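Local coordinates for protein aminoglycoside N(6')acetyltransferase (Legionella pneumophila subsp. pneumophila, PDB 3F5B) that probably transfers an acyl group, most likely acetyl from acetyl-CoA, to an amino group of an aminoglycoside, at residues Phe13-Lys18 against Ala69-Ile74; Ala77-Ser82 against Val95-Phe100; Ile129-Pro134 against His165-Leu170. All coordinates share one frame; numbering follows the deposited sequence. Where two conformers were deposited one is given.

All three contacts belong to one mixed sheet of the GNAT fold. Contact 1 is its outer edge, contact 2 its middle, and contact 3 the pair beyond, with centres about 15 Å apart between contacts 1 and 2, and about 11 Å between 2 and 3. Contacts 1 and 2 are joined through Ala69 N and Ala77 O, 3.0 Å apart. Contacts 2 and 3 share the parallel junction of strands 94-101 and 129-132, where Val95 O lies 2.7 Å from Leu131 N. Cyclohexane lies beside this junction, touched by Asp98, Leu99 and Phe100 of contact 2 and by Ile132 and Pro134 of contact 3. Contact 1 has no part in that pocket.

Contact 1 of 3, residues Phe13-Lys18 against Ala69-Ile74. With PO4 (phosphate ion), chain B; ACT (acetate ion), chain C.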
loop_
_atom_site.group_PDB
_atom_site.type_symbol
_atom_site.label_atom_id
_atom_site.label_comp_id
_atom_site.label_asym_id
_atom_site.label_seq_id
_atom_site.Cartn_x
_atom_site.Cartn_y
_atom_site.Cartn_z
ATOM N N PHE A 13 -9.009 1.555 -16.378
ATOM C CA PHE A 13 -8.146 0.842 -15.442
ATOM C C PHE A 13 -7.933 -0.627 -15.796
ATOM O O PHE A 13 -8.868 -1.321 -16.147
ATOM C CB PHE A 13 -8.699 0.928 -14.019
ATOM C CG PHE A 13 -8.644 2.308 -13.407
ATOM C CD1 PHE A 13 -8.259 3.427 -14.156
ATOM C CD2 PHE A 13 -9.020 2.487 -12.091
ATOM C CE1 PHE A 13 -8.257 4.694 -13.584
ATOM C CE2 PHE A 13 -9.014 3.737 -11.509
ATOM C CZ PHE A 13 -8.643 4.845 -12.241
ATOM N N ARG A 14 -6.701 -1.099 -15.645
ATOM C CA ARG A 14 -6.352 -2.489 -15.895
ATOM C C ARG A 14 -6.689 -3.416 -14.702
ATOM O O ARG A 14 -7.098 -4.553 -14.889
ATOM C CB ARG A 14 -4.845 -2.588 -16.205
ATOM C CG ARG A 14 -4.391 -4.006 -16.592
ATOM C CD ARG A 14 -2.850 -4.102 -16.560
ATOM N NE ARG A 14 -2.393 -5.483 -16.722
ATOM C CZ ARG A 14 -1.207 -5.814 -17.241
ATOM N NH1 ARG A 14 -0.382 -4.855 -17.669
ATOM N NH2 ARG A 14 -0.876 -7.098 -17.377
ATOM N N PHE A 15 -6.479 -2.928 -13.491
ATOM C CA PHE A 15 -6.550 -3.742 -12.293
ATOM C C PHE A 15 -7.844 -3.581 -11.488
ATOM O O PHE A 15 -8.541 -2.556 -11.593
ATOM C CB PHE A 15 -5.373 -3.413 -11.366
ATOM C CG PHE A 15 -4.032 -3.505 -12.038
ATOM C CD1 PHE A 15 -3.627 -4.696 -12.639
ATOM C CD2 PHE A 15 -3.173 -2.414 -12.045
ATOM C CE1 PHE A 15 -2.365 -4.788 -13.229
ATOM C CE2 PHE A 15 -1.924 -2.489 -12.661
ATOM C CZ PHE A 15 -1.530 -3.669 -13.253
ATOM N N CYS A 16 -8.122 -4.607 -10.683
ATOM C CA CYS A 16 -9.307 -4.692 -9.844
ATOM C C CYS A 16 -8.821 -4.866 -8.416
ATOM O O CYS A 16 -7.822 -5.555 -8.186
ATOM C CB CYS A 16 -10.118 -5.922 -10.254
ATOM S SG CYS A 16 -11.625 -6.138 -9.304
ATOM N N PHE A 17 -9.498 -4.243 -7.461
ATOM C CA PHE A 17 -9.084 -4.325 -6.050
ATOM C C PHE A 17 -10.296 -4.698 -5.187
ATOM O O PHE A 17 -11.410 -4.186 -5.405
ATOM C CB PHE A 17 -8.484 -2.977 -5.567
ATOM C CG PHE A 17 -7.375 -2.458 -6.451
ATOM C CD1 PHE A 17 -6.063 -2.831 -6.218
ATOM C CD2 PHE A 17 -7.664 -1.590 -7.530
ATOM C CE1 PHE A 17 -4.997 -2.333 -7.062
ATOM C CE2 PHE A 17 -6.633 -1.109 -8.393
ATOM C CZ PHE A 17 -5.301 -1.495 -8.174
ATOM N N LYS A 18 -10.079 -5.583 -4.226
ATOM C CA LYS A 18 -11.140 -5.965 -3.296
ATOM C C LYS A 18 -10.588 -6.204 -1.923
ATOM O O LYS A 18 -9.453 -6.601 -1.774
ATOM C CB LYS A 18 -11.956 -7.210 -3.736
ATOM C CG LYS A 18 -11.460 -8.047 -4.905
ATOM C CD LYS A 18 -12.008 -7.521 -6.265
ATOM C CE LYS A 18 -13.350 -8.203 -6.792
ATOM N NZ LYS A 18 -14.647 -7.369 -6.632
ATOM N N ALA A 69 -5.075 -7.167 -5.051
ATOM C CA ALA A 69 -5.161 -6.588 -6.410
ATOM C C ALA A 69 -5.194 -7.714 -7.413
ATOM O O ALA A 69 -4.413 -8.679 -7.280
ATOM C CB ALA A 69 -3.945 -5.711 -6.678
ATOM N N TYR A 70 -6.049 -7.573 -8.434
ATOM C CA TYR A 70 -6.220 -8.569 -9.483
ATOM C C TYR A 70 -5.879 -7.975 -10.850
ATOM O O TYR A 70 -6.163 -6.808 -11.099
ATOM C CB TYR A 70 -7.681 -9.043 -9.538
ATOM C CG TYR A 70 -7.983 -10.102 -8.516
ATOM C CD1 TYR A 70 -8.216 -9.764 -7.176
ATOM C CD2 TYR A 70 -7.995 -11.440 -8.876
ATOM C CE1 TYR A 70 -8.479 -10.757 -6.217
ATOM C CE2 TYR A 70 -8.251 -12.434 -7.940
ATOM C CZ TYR A 70 -8.491 -12.081 -6.617
ATOM O OH TYR A 70 -8.743 -13.091 -5.716
ATOM N N ASP A 71 -5.282 -8.799 -11.713
ATOM C CA ASP A 71 -5.128 -8.474 -13.123
ATOM C C ASP A 71 -6.028 -9.508 -13.818
ATOM O O ASP A 71 -5.647 -10.668 -13.957
ATOM C CB ASP A 71 -3.664 -8.638 -13.520
ATOM C CG ASP A 71 -3.419 -8.368 -14.993
ATOM O OD1 ASP A 71 -4.166 -7.558 -15.604
ATOM O OD2 ASP A 71 -2.467 -8.967 -15.522
ATOM N N ASN A 72 -7.242 -9.088 -14.181
ATOM C CA ASN A 72 -8.311 -10.012 -14.589
ATOM C C ASN A 72 -8.511 -11.084 -13.517
ATOM O O ASN A 72 -8.751 -10.756 -12.343
ATOM C CB ASN A 72 -8.003 -10.620 -15.962
ATOM C CG ASN A 72 -8.068 -9.595 -17.068
ATOM O OD1 ASN A 72 -8.806 -8.596 -16.963
ATOM N ND2 ASN A 72 -7.301 -9.824 -18.149
ATOM N N GLU A 73 -8.332 -12.349 -13.885
ATOM C CA GLU A 73 -8.444 -13.441 -12.924
ATOM C C GLU A 73 -7.208 -13.654 -12.034
ATOM O O GLU A 73 -7.247 -14.478 -11.155
ATOM C CB GLU A 73 -8.834 -14.772 -13.616
ATOM C CG GLU A 73 -8.788 -14.775 -15.174
ATOM C CD GLU A 73 -7.371 -14.725 -15.784
ATOM O OE1 GLU A 73 -6.943 -13.609 -16.153
ATOM O OE2 GLU A 73 -6.703 -15.797 -15.924
ATOM N N ILE A 74 -6.133 -12.909 -12.259
ATOM C CA ILE A 74 -4.870 -13.188 -11.595
ATOM C C ILE A 74 -4.609 -12.266 -10.377
ATOM O O ILE A 74 -4.334 -11.092 -10.550
ATOM C CB ILE A 74 -3.697 -13.102 -12.640
ATOM C CG1 ILE A 74 -3.893 -14.129 -13.782
ATOM C CG2 ILE A 74 -2.312 -13.190 -12.001
ATOM C CD1 ILE A 74 -3.936 -15.587 -13.343
HETATM P P PO4 B . 2.044 -6.529 -20.137
HETATM O O1 PO4 B . 2.219 -8.053 -20.101
HETATM O O2 PO4 B . 0.670 -6.254 -20.710
HETATM O O3 PO4 B . 2.109 -6.023 -18.706
HETATM O O4 PO4 B . 3.081 -5.803 -20.954
HETATM C C ACT C . 2.212 -9.278 -17.084
HETATM O O ACT C . 1.166 -9.188 -17.791
HETATM O OXT ACT C . 2.667 -10.453 -16.964
HETATM C CH3 ACT C . 2.914 -8.071 -16.488
HETATM O O HOH W 1 -8.512 -6.565 -13.747
HETATM O O HOH W 2 -7.628 -5.830 -17.097
#
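The antiparallel edge of the GNAT sheet is made here by Cys16 and Tyr70, a hydrogen-bonded pair that joins strand 15-19 to strand 65-71. Tyr70 N donates a hydrogen bond to Cys16 O at 2.7 Å, and Cys16 N bonds back to Tyr70 O at 3.0 Å. On the face these two share, their CB atoms touch; a disulfide has been observed at Cys16. The opposite face carries the rings of Phe15 and Phe17 with Ala69, and at its end Asp71. CD1 and CE1 of Phe17 reach the methyl of Ala69, whose small size leaves room for the ring, at 3.6 Å from Phe17 CE1 to Ala69 CB. Phe15 turns its CD1 edge to Tyr70 O, while Arg14 CB sits above the centre of one face of the ring.

The salt bridge is between Arg14 and Asp71. With CG anti to the backbone N (chi1 -176°) and the chain extended to NE, the guanidinium grips the carboxylate side-on. Arg14 NE donates to Asp71 OD1 at 2.9 Å in a nearly straight bond, and Arg14 NH2 to Asp71 OD2 at 3.1 Å, both from above the carboxylate plane, the two planes being 60° apart. NH1 also holds a phosphate, and NH2 an acetate, both probably from the crystallisation liquor. A type II' turn from Asp71 to Ile74 reverses the chain; Asn72 tolerates its positive phi (53°). Two waters link Arg14 O to Asn72.

Around the pair, Tyr106 also bonds Asp71 OD2 and Gln24 meets Tyr70 OH. Helix 109-123 lies against Phe17 through Met115 and Phe119, and strand 74-84 flanks Ala69 within the sheet.

Contact 2 of 3, residues Ala77-Ser82 against Val95-Phe100; sequences AYLITS and VTLDLF. With CHX (cyclohexane), chain D.
Phe100 and Tyr78 set their rings side by side, pointing the same way, with planes only 24° apart but slid so far that they barely overlap (centroids 5.7 Å). Cyclohexane C3 lies over one face of Phe100, 4.1 Å above the plane and toward the rim. At the edge of the same ring are Tyr78 O and the tip of Ile80, its CD1 being 3.9 Å from Phe100 CE2. The nearest ring atoms of the two aromatics are the CD2 carbons of Tyr78 and Phe100, 3.6 Å apart, and the Tyr78 hydroxyl finds its partner in His66.

Between the strands the backbone is antiparallel, with hydrogen-bonded pairs Tyr78-Phe100, Ile80-Asp98 and Ser82-Thr96, each bonded in both directions. The Thr96 N to Ser82 O bond is almost straight at 178°. On the other side of the sheet, Leu79, Thr81 and Leu97 form a branched aliphatic surface turned to Phe119 of helix 109-123, while Leu99 packs on Ile132. Thr81 fits there because its methyl CG2 meets Leu97 CD1 at 3.6 Å, while its OG1 is hydrogen-bonded to Trp67.

The hairpin thus has two chemistries. The face of Leu79, Thr81 and Leu97 packs against helix 109-123, whereas Asp98 and Phe100 on the other face help line the cyclohexane pocket. There Asp98 OD1 comes within 3.2 Å of cyclohexane C3, and Leu99 O also touches the cyclohexane, at C2. Cyclohexane cannot hydrogen-bond, so these oxygens merely contact it, and the face of Phe100 supplies the apolar packing.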
loop_
_atom_site.group_PDB
_atom_site.type_symbol
_atom_site.label_atom_id
_atom_site.label_comp_id
_atom_site.label_asym_id
_atom_site.label_seq_id
_atom_site.Cartn_x
_atom_site.Cartn_y
_atom_site.Cartn_z
ATOM N N ALA A 77 -1.035 -8.828 -5.869
ATOM C CA ALA A 77 -0.512 -7.934 -4.835
ATOM C C ALA A 77 -1.395 -7.920 -3.609
ATOM O O ALA A 77 -2.591 -8.239 -3.679
ATOM C CB ALA A 77 -0.360 -6.471 -5.387
ATOM N N TYR A 78 -0.807 -7.484 -2.503
ATOM C CA TYR A 78 -1.479 -7.412 -1.214
ATOM C C TYR A 78 -1.216 -6.004 -0.665
ATOM O O TYR A 78 -0.076 -5.530 -0.671
ATOM C CB TYR A 78 -0.912 -8.488 -0.300
ATOM C CG TYR A 78 -1.240 -8.424 1.195
ATOM C CD1 TYR A 78 -2.554 -8.330 1.648
ATOM C CD2 TYR A 78 -0.216 -8.544 2.156
ATOM C CE1 TYR A 78 -2.851 -8.294 3.047
ATOM C CE2 TYR A 78 -0.504 -8.536 3.552
ATOM C CZ TYR A 78 -1.817 -8.405 3.976
ATOM O OH TYR A 78 -2.105 -8.381 5.326
ATOM N N LEU A 79 -2.295 -5.340 -0.251
ATOM C CA LEU A 79 -2.230 -3.953 0.208
ATOM C C LEU A 79 -2.956 -3.853 1.539
ATOM O O LEU A 79 -3.929 -4.599 1.822
ATOM C CB LEU A 79 -2.808 -2.960 -0.825
ATOM C CG LEU A 79 -2.421 -3.111 -2.314
ATOM C CD1 LEU A 79 -3.307 -4.180 -3.021
ATOM C CD2 LEU A 79 -2.525 -1.784 -3.077
ATOM N N ILE A 80 -2.475 -2.920 2.352
ATOM C CA ILE A 80 -2.952 -2.702 3.716
ATOM C C ILE A 80 -3.132 -1.190 3.897
ATOM O O ILE A 80 -2.199 -0.422 3.641
ATOM C CB ILE A 80 -1.943 -3.214 4.768
ATOM C CG1 ILE A 80 -1.572 -4.696 4.515
ATOM C CG2 ILE A 80 -2.524 -3.023 6.238
ATOM C CD1 ILE A 80 -0.564 -5.295 5.542
ATOM N N THR A 81 -4.341 -0.763 4.273
ATOM C CA THR A 81 -4.601 0.662 4.483
ATOM C C THR A 81 -5.154 0.931 5.886
ATOM O O THR A 81 -5.877 0.113 6.444
ATOM C CB THR A 81 -5.573 1.240 3.433
ATOM O OG1 THR A 81 -6.832 0.567 3.517
ATOM C CG2 THR A 81 -5.008 1.039 1.977
ATOM N N SER A 82 -4.828 2.088 6.445
ATOM C CA SER A 82 -5.505 2.514 7.653
ATOM C C SER A 82 -5.666 4.001 7.627
ATOM O O SER A 82 -4.825 4.725 7.061
ATOM C CB SER A 82 -4.729 2.093 8.886
ATOM O OG SER A 82 -3.392 2.563 8.807
ATOM N N VAL A 95 -4.809 8.630 4.560
ATOM C CA VAL A 95 -4.751 7.161 4.540
ATOM C C VAL A 95 -3.292 6.719 4.455
ATOM O O VAL A 95 -2.513 7.271 3.676
ATOM C CB VAL A 95 -5.602 6.536 3.386
ATOM C CG1 VAL A 95 -5.093 6.954 2.024
ATOM C CG2 VAL A 95 -5.622 5.018 3.476
ATOM N N THR A 96 -2.923 5.739 5.263
ATOM C CA THR A 96 -1.573 5.184 5.220
ATOM C C THR A 96 -1.664 3.867 4.455
ATOM O O THR A 96 -2.555 3.060 4.731
ATOM C CB THR A 96 -0.999 4.939 6.637
ATOM O OG1 THR A 96 -1.006 6.174 7.368
ATOM C CG2 THR A 96 0.453 4.379 6.569
ATOM N N LEU A 97 -0.748 3.687 3.499
ATOM C CA LEU A 97 -0.715 2.543 2.604
ATOM C C LEU A 97 0.535 1.688 2.834
ATOM O O LEU A 97 1.652 2.203 2.989
ATOM C CB LEU A 97 -0.746 3.024 1.139
ATOM C CG LEU A 97 -0.728 2.008 0.007
ATOM C CD1 LEU A 97 -1.988 1.072 0.082
ATOM C CD2 LEU A 97 -0.657 2.793 -1.318
ATOM N N ASP A 98 0.327 0.375 2.869
ATOM C CA ASP A 98 1.413 -0.590 2.759
ATOM C C ASP A 98 1.089 -1.469 1.588
ATOM O O ASP A 98 -0.066 -1.905 1.449
ATOM C CB ASP A 98 1.414 -1.506 3.946
ATOM C CG ASP A 98 2.349 -1.073 5.004
ATOM O OD1 ASP A 98 3.474 -1.641 5.032
ATOM O OD2 ASP A 98 1.951 -0.205 5.819
ATOM N N LEU A 99 2.093 -1.782 0.772
ATOM C CA LEU A 99 1.827 -2.662 -0.361
ATOM C C LEU A 99 2.953 -3.644 -0.632
ATOM O O LEU A 99 4.136 -3.351 -0.367
ATOM C CB LEU A 99 1.468 -1.853 -1.609
ATOM C CG LEU A 99 2.558 -0.982 -2.211
ATOM C CD1 LEU A 99 3.184 -1.714 -3.399
ATOM C CD2 LEU A 99 2.023 0.383 -2.676
ATOM N N PHE A 100 2.560 -4.780 -1.195
ATOM C CA PHE A 100 3.434 -5.892 -1.446
ATOM C C PHE A 100 3.081 -6.476 -2.802
ATOM O O PHE A 100 1.978 -7.041 -2.987
ATOM C CB PHE A 100 3.253 -6.949 -0.338
ATOM C CG PHE A 100 3.391 -6.384 1.062
ATOM C CD1 PHE A 100 4.654 -6.294 1.670
ATOM C CD2 PHE A 100 2.277 -5.939 1.762
ATOM C CE1 PHE A 100 4.807 -5.755 2.949
ATOM C CE2 PHE A 100 2.412 -5.393 3.058
ATOM C CZ PHE A 100 3.698 -5.315 3.652
HETATM C C1 CHX D . 7.346 -2.277 2.666
HETATM C C2 CHX D . 6.073 -2.602 1.880
HETATM C C3 CHX D . 4.966 -1.576 2.150
HETATM C C4 CHX D . 5.353 -0.187 1.627
HETATM C C5 CHX D . 6.868 0.082 1.704
HETATM C C6 CHX D . 7.606 -0.760 2.764
#

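Contact 3 of 3, residues Ile129-Pro134 against His165-Leu170. With CHX (cyclohexane), chain D.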
loop_
_atom_site.group_PDB
_atom_site.type_symbol
_atom_site.label_atom_id
_atom_site.label_comp_id
_atom_site.label_asym_id
_atom_site.label_seq_id
_atom_site.Cartn_x
_atom_site.Cartn_y
_atom_site.Cartn_z
ATOM N N ILE A 129 -5.040 12.761 1.051
ATOM C CA ILE A 129 -3.606 12.530 1.256
ATOM C C ILE A 129 -3.388 11.045 1.467
ATOM O O ILE A 129 -4.141 10.428 2.220
ATOM C CB ILE A 129 -3.125 13.310 2.538
ATOM C CG1 ILE A 129 -3.424 14.811 2.405
ATOM C CG2 ILE A 129 -1.631 13.032 2.873
ATOM C CD1 ILE A 129 -2.628 15.490 1.302
ATOM N N VAL A 130 -2.400 10.476 0.764
ATOM C CA VAL A 130 -1.928 9.111 1.018
ATOM C C VAL A 130 -0.512 9.183 1.580
ATOM O O VAL A 130 0.318 9.954 1.098
ATOM C CB VAL A 130 -1.909 8.192 -0.269
ATOM C CG1 VAL A 130 -1.383 6.775 0.078
ATOM C CG2 VAL A 130 -3.298 8.112 -0.890
ATOM N N LEU A 131 -0.244 8.372 2.597
ATOM C CA LEU A 131 1.090 8.281 3.175
ATOM C C LEU A 131 1.629 6.887 2.966
ATOM O O LEU A 131 0.896 5.906 3.109
ATOM C CB LEU A 131 1.059 8.597 4.670
ATOM C CG LEU A 131 0.489 9.963 5.058
ATOM C CD1 LEU A 131 0.252 10.009 6.565
ATOM C CD2 LEU A 131 1.413 11.094 4.601
ATOM N N ILE A 132 2.919 6.816 2.629
ATOM C CA ILE A 132 3.659 5.554 2.551
ATOM C C ILE A 132 5.017 5.677 3.238
ATOM O O ILE A 132 5.631 6.755 3.230
ATOM C CB ILE A 132 3.763 5.045 1.087
ATOM C CG1 ILE A 132 4.036 3.546 1.059
ATOM C CG2 ILE A 132 4.755 5.860 0.260
ATOM C CD1 ILE A 132 3.480 2.844 -0.255
ATOM N N ASN A 133 5.481 4.576 3.835
ATOM C CA ASN A 133 6.583 4.661 4.809
ATOM C C ASN A 133 7.708 3.637 4.597
ATOM O O ASN A 133 7.920 2.794 5.458
ATOM C CB ASN A 133 6.005 4.499 6.218
ATOM C CG ASN A 133 5.107 5.665 6.611
ATOM O OD1 ASN A 133 5.593 6.744 6.920
ATOM N ND2 ASN A 133 3.790 5.453 6.572
ATOM N N PRO A 134 8.424 3.692 3.451
ATOM C CA PRO A 134 9.413 2.626 3.244
ATOM C C PRO A 134 10.692 2.820 4.039
ATOM O O PRO A 134 11.024 3.950 4.433
ATOM C CB PRO A 134 9.717 2.729 1.749
ATOM C CG PRO A 134 9.609 4.221 1.497
ATOM C CD PRO A 134 8.359 4.590 2.278
ATOM N N HIS A 165 13.622 5.184 8.096
ATOM C CA HIS A 165 12.534 5.078 7.128
ATOM C C HIS A 165 12.180 6.496 6.668
ATOM O O HIS A 165 12.442 7.470 7.379
ATOM C CB HIS A 165 11.263 4.454 7.750
ATOM C CG HIS A 165 11.406 3.026 8.151
ATOM N ND1 HIS A 165 10.639 2.012 7.603
ATOM C CD2 HIS A 165 12.207 2.437 9.066
ATOM C CE1 HIS A 165 10.973 0.860 8.161
ATOM N NE2 HIS A 165 11.914 1.097 9.058
ATOM N N TYR A 166 11.585 6.615 5.491
ATOM C CA TYR A 166 11.062 7.889 5.023
ATOM C C TYR A 166 9.566 7.942 5.324
ATOM O O TYR A 166 8.901 6.931 5.277
ATOM C CB TYR A 166 11.204 8.001 3.506
ATOM C CG TYR A 166 12.606 8.317 3.000
ATOM C CD1 TYR A 166 13.340 9.371 3.542
ATOM C CD2 TYR A 166 13.168 7.582 1.948
ATOM C CE1 TYR A 166 14.632 9.691 3.060
ATOM C CE2 TYR A 166 14.469 7.881 1.438
ATOM C CZ TYR A 166 15.175 8.935 2.004
ATOM O OH TYR A 166 16.412 9.234 1.544
ATOM N N LYS A 167 9.055 9.133 5.601
ATOM C CA LYS A 167 7.636 9.379 5.550
ATOM C C LYS A 167 7.418 10.053 4.198
ATOM O O LYS A 167 8.097 11.043 3.888
ATOM C CB LYS A 167 7.240 10.305 6.691
ATOM C CG LYS A 167 5.928 9.927 7.346
ATOM C CD LYS A 167 5.421 10.993 8.317
ATOM C CE LYS A 167 3.955 10.751 8.632
ATOM N NZ LYS A 167 3.212 12.066 8.664
HETATM N N MSE A 168 6.514 9.507 3.379
HETATM C CA MSE A 168 6.287 10.033 2.024
HETATM C C MSE A 168 4.813 10.328 1.855
HETATM O O MSE A 168 3.984 9.635 2.431
HETATM C CB MSE A 168 6.755 9.031 0.965
HETATM C CG MSE A 168 8.225 8.635 1.135
HETATM SE SE MSE A 168 8.937 7.432 -0.190
HETATM C CE MSE A 168 8.934 8.633 -1.673
ATOM N N LYS A 169 4.492 11.346 1.065
ATOM C CA LYS A 169 3.131 11.846 0.988
ATOM C C LYS A 169 2.747 12.085 -0.473
ATOM O O LYS A 169 3.583 12.558 -1.282
ATOM C CB LYS A 169 3.014 13.140 1.819
ATOM C CG LYS A 169 1.692 13.893 1.697
ATOM C CD LYS A 169 1.745 15.295 2.350
ATOM C CE LYS A 169 2.302 16.339 1.396
ATOM N NZ LYS A 169 2.549 17.732 1.990
ATOM N N LEU A 170 1.504 11.728 -0.804
ATOM C CA LEU A 170 0.944 11.977 -2.137
ATOM C C LEU A 170 -0.364 12.752 -2.036
ATOM O O LEU A 170 -1.227 12.400 -1.238
ATOM C CB LEU A 170 0.725 10.656 -2.882
ATOM C CG LEU A 170 0.055 10.678 -4.262
ATOM C CD1 LEU A 170 0.824 11.549 -5.232
ATOM C CD2 LEU A 170 -0.046 9.264 -4.792
HETATM C C1 CHX D . 7.346 -2.277 2.666
HETATM C C2 CHX D . 6.073 -2.602 1.880
HETATM C C3 CHX D . 4.966 -1.576 2.150
HETATM C C4 CHX D . 5.353 -0.187 1.627
HETATM C C5 CHX D . 6.868 0.082 1.704
HETATM C C6 CHX D . 7.606 -0.760 2.764
#
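Met168, a selenomethionine here, fills the tight part of this contact, reaching from Ile132 to Pro134 on a buried face. Its CB meets Ile132 CG2 at 3.8 Å, and Met168 SE rests 3.7 Å from Pro134 CG, the side chains of Met168 and Pro134 crossing at about a right angle. The flexible, unbranched apolar chain of methionine suits the place, selenium replacing its sulfur in this crystal. It runs extended to SE and bends at the CG-SE bond (chi3 69°), which turns CE. Val130 and Leu170 continue this face, with Phe150 against Leu170 and Tyr145 of helix 139-148 against Ile132.

The opposite side is more exposed, with Ile129, Asn133, Lys167 and Lys169 partly open to solvent, although Leu131 is buried. Here the aliphatic stems of lysines do the packing: Ile129 CG2 touches Lys169 CG at 3.6 Å, and Leu131 CD2 lies on Lys169 CB. Asn133 runs side by side with Lys167; its OD1 is 3.2 Å from Lys167 CG, a close contact and not a hydrogen bond, while the ammonium of Lys167 goes to Tyr90. Lysine suits this side by pairing an apolar stem with a polar end.

Paired backbone bonds join Val130 to Leu170 and Ile132 to Met168. Past Ile132 the pairing becomes one-sided. Tyr166 N still donates to Pro134 O at 2.9 Å, but proline has no N-H to return, and the buried Tyr166 O has no hydrogen-bond partner. It receives instead the CA-H of Asn133 (3.3 Å from Asn133 CA to Tyr166 O). The His165 ring turns its edge toward Asn133 O.

This is the fifth strand of the GNAT sheet beside the seventh, in the family's characteristic order. Ile132 and Pro134 also touch the cyclohexane next to strand 94-101, the region where GNAT relatives open a cleft between the fourth and fifth strands for acetyl-CoA.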